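PDB 3JZD: iron-containing alcohol dehydrogenase from Ralstonia eutropha, which probably reduces maleylacetate to 3-oxoadipate, using NADH or NADPH, in the breakdown of aromatic compounds, and binds NAD. Local coordinates for residues V27-E32 and L57-L61. Residues are numbered along the deposited sequence.
Sequences VAAEVE and LLGPL
Start with Leu61, which buries more area here than any other residue. It sits in a short 3-10 segment with Pro60, just past the end of helix 48-58; its CA-to-CB bond is directed toward helix 27-33, and with chi1 m and chi2 t its CD1 reaches that helix. Leu61 CD1 lies 3.8 Å from Ala28 O, 3.9 Å from Ala28 CB and 3.8 Å from Glu32 CG, so it rests on one turn, the turn closed by Glu32 N to Ala28 O at 2.9 Å. Gly59, phi 59° and psi -124°, is the first residue to leave helical geometry, and Leu61 N then hydrogen-bonds to Leu58 O at 2.9 Å. In the Rossmann-like N-terminal domain of this iron-containing alcohol dehydrogenase, the C-terminal end of helix 48-58 and the turn after it abut helix 27-33, which lies over strands 39-42, 92-97 and 152-155 of the parallel sheet, and Leu61 shares backbone hydrogen bonding with Ala39 as strand 62-66 begins. Leu58, also m,t, is buried. The nearest CA atoms are Ala28 CA and Leu58 CA, 4.8 Å apart. Leu58 CD2 stands 3.7 Å from Ala28 CA, 3.9 Å from Val31 CG2 and 4.1 Å from Val27 CG2, while the side chain also touches Ala39 and Val41 of the sheet. Val27, chi1 p, reaches Leu57: its CG1 packs 3.6 Å from Leu57 CB, and Val94 of strand 92-97 meets both Val27 and Val31.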
ATOM      1  N   VAL A  27      15.304  13.065  12.736  1.00 16.14           N
ATOM      2  CA  VAL A  27      15.904  11.783  13.059  1.00 15.99           C
ATOM      3  C   VAL A  27      15.884  11.435  14.552  1.00 16.37           C
ATOM      4  O   VAL A  27      15.595  10.289  14.908  1.00 17.25           O
ATOM      5  CB  VAL A  27      17.352  11.618  12.450  1.00 17.48           C
ATOM      6  CG1 VAL A  27      18.392  12.650  12.993  1.00 13.94           C
ATOM      7  CG2 VAL A  27      17.850  10.171  12.649  1.00 11.35           C
ATOM      8  N   ALA A  28      16.173  12.397  15.425  1.00 15.99           N
ATOM      9  CA  ALA A  28      16.209  12.131  16.878  1.00 14.41           C
ATOM     10  C   ALA A  28      14.835  11.710  17.355  1.00 14.99           C
ATOM     11  O   ALA A  28      14.732  10.798  18.168  1.00 12.74           O
ATOM     12  CB  ALA A  28      16.662  13.350  17.677  1.00 11.46           C
ATOM     13  N   ALA A  29      13.797  12.407  16.876  1.00 15.04           N
ATOM     14  CA  ALA A  29      12.394  12.105  17.228  1.00 16.75           C
ATOM     15  C   ALA A  29      12.046  10.655  16.810  1.00 17.23           C
ATOM     16  O   ALA A  29      11.346   9.971  17.529  1.00 16.40           O
ATOM     17  CB  ALA A  29      11.389  13.114  16.584  1.00 13.13           C
ATOM     18  N   GLU A  30      12.572  10.196  15.670  1.00 16.75           N
ATOM     19  CA  GLU A  30      12.292   8.818  15.199  1.00 16.90           C
ATOM     20  C   GLU A  30      12.997   7.731  15.993  1.00 17.51           C
ATOM     21  O   GLU A  30      12.442   6.653  16.245  1.00 19.21           O
ATOM     22  CB  GLU A  30      12.582   8.710  13.701  1.00 16.37           C
ATOM     23  CG  GLU A  30      11.623   9.552  12.885  1.00 19.80           C
ATOM     24  CD  GLU A  30      10.141   9.147  13.107  1.00 17.87           C
ATOM     25  OE1 GLU A  30       9.848   7.953  13.334  1.00 16.88           O
ATOM     26  OE2 GLU A  30       9.283  10.026  13.029  1.00 17.85           O
ATOM     27  N   VAL A  31      14.225   8.004  16.392  1.00 17.41           N
ATOM     28  CA  VAL A  31      14.955   7.111  17.300  1.00 16.46           C
ATOM     29  C   VAL A  31      14.236   7.048  18.671  1.00 18.46           C
ATOM     30  O   VAL A  31      14.033   5.948  19.218  1.00 17.65           O
ATOM     31  CB  VAL A  31      16.437   7.565  17.430  1.00 15.91           C
ATOM     32  CG1 VAL A  31      17.158   6.883  18.585  1.00 21.24           C
ATOM     33  CG2 VAL A  31      17.182   7.289  16.078  1.00 15.51           C
ATOM     34  N   GLU A  32      13.841   8.215  19.205  1.00 19.04           N
ATOM     35  CA  GLU A  32      13.144   8.295  20.502  1.00 21.42           C
ATOM     36  C   GLU A  32      11.845   7.508  20.420  1.00 20.74           C
ATOM     37  O   GLU A  32      11.491   6.835  21.347  1.00 20.69           O
ATOM     38  CB  GLU A  32      12.849   9.764  20.917  1.00 22.46           C
ATOM     39  CG  GLU A  32      14.093  10.618  21.312  1.00 28.53           C
ATOM     40  CD  GLU A  32      13.873  12.161  21.355  1.00 38.65           C
ATOM     41  OE1 GLU A  32      12.980  12.737  20.673  1.00 39.58           O
ATOM     42  OE2 GLU A  32      14.655  12.809  22.071  1.00 41.82           O
ATOM     43  N   LEU A  57      22.526  15.774  14.833  1.00 18.26           N
ATOM     44  CA  LEU A  57      21.112  15.894  15.113  1.00 18.76           C
ATOM     45  C   LEU A  57      20.706  14.981  16.295  1.00 19.51           C
ATOM     46  O   LEU A  57      19.892  15.366  17.114  1.00 21.93           O
ATOM     47  CB  LEU A  57      20.265  15.605  13.870  1.00 16.62           C
ATOM     48  CG  LEU A  57      20.253  16.762  12.865  1.00 15.33           C
ATOM     49  CD1 LEU A  57      19.901  16.331  11.444  1.00 11.54           C
ATOM     50  CD2 LEU A  57      19.304  17.804  13.343  1.00 14.70           C
ATOM     51  N   LEU A  58      21.289  13.803  16.391  1.00 18.31           N
ATOM     52  CA  LEU A  58      20.951  12.868  17.466  1.00 19.72           C
ATOM     53  C   LEU A  58      21.416  13.350  18.837  1.00 20.88           C
ATOM     54  O   LEU A  58      20.826  12.982  19.861  1.00 18.95           O
ATOM     55  CB  LEU A  58      21.561  11.497  17.199  1.00 20.11           C
ATOM     56  CG  LEU A  58      20.908  10.743  16.059  1.00 21.32           C
ATOM     57  CD1 LEU A  58      21.728   9.498  15.726  1.00 14.91           C
ATOM     58  CD2 LEU A  58      19.469  10.387  16.422  1.00 17.93           C
ATOM     59  N   GLY A  59      22.480  14.159  18.832  1.00 20.65           N
ATOM     60  CA  GLY A  59      23.022  14.738  20.024  1.00 21.86           C
ATOM     61  C   GLY A  59      23.413  13.623  20.961  1.00 21.71           C
ATOM     62  O   GLY A  59      24.112  12.717  20.532  1.00 21.87           O
ATOM     63  N   PRO A  60      22.880  13.633  22.197  1.00 21.84           N
ATOM     64  CA  PRO A  60      23.256  12.628  23.169  1.00 22.86           C
ATOM     65  C   PRO A  60      22.705  11.244  22.859  1.00 22.27           C
ATOM     66  O   PRO A  60      23.107  10.304  23.524  1.00 22.98           O
ATOM     67  CB  PRO A  60      22.679  13.183  24.475  1.00 23.97           C
ATOM     68  CG  PRO A  60      21.492  13.902  24.033  1.00 25.81           C
ATOM     69  CD  PRO A  60      21.902  14.574  22.767  1.00 21.75           C
ATOM     70  N   LEU A  61      21.809  11.118  21.880  1.00 19.24           N
ATOM     71  CA  LEU A  61      21.329   9.820  21.455  1.00 18.45           C
ATOM     72  C   LEU A  61      22.347   9.131  20.552  1.00 18.95           C
ATOM     73  O   LEU A  61      22.204   7.970  20.281  1.00 20.62           O
ATOM     74  CB  LEU A  61      20.020   9.928  20.679  1.00 19.72           C
ATOM     75  CG  LEU A  61      18.774  10.395  21.401  1.00 22.20           C
ATOM     76  CD1 LEU A  61      17.768  10.807  20.390  1.00 17.93           C
ATOM     77  CD2 LEU A  61      18.243   9.264  22.329  1.00 22.86           C
TER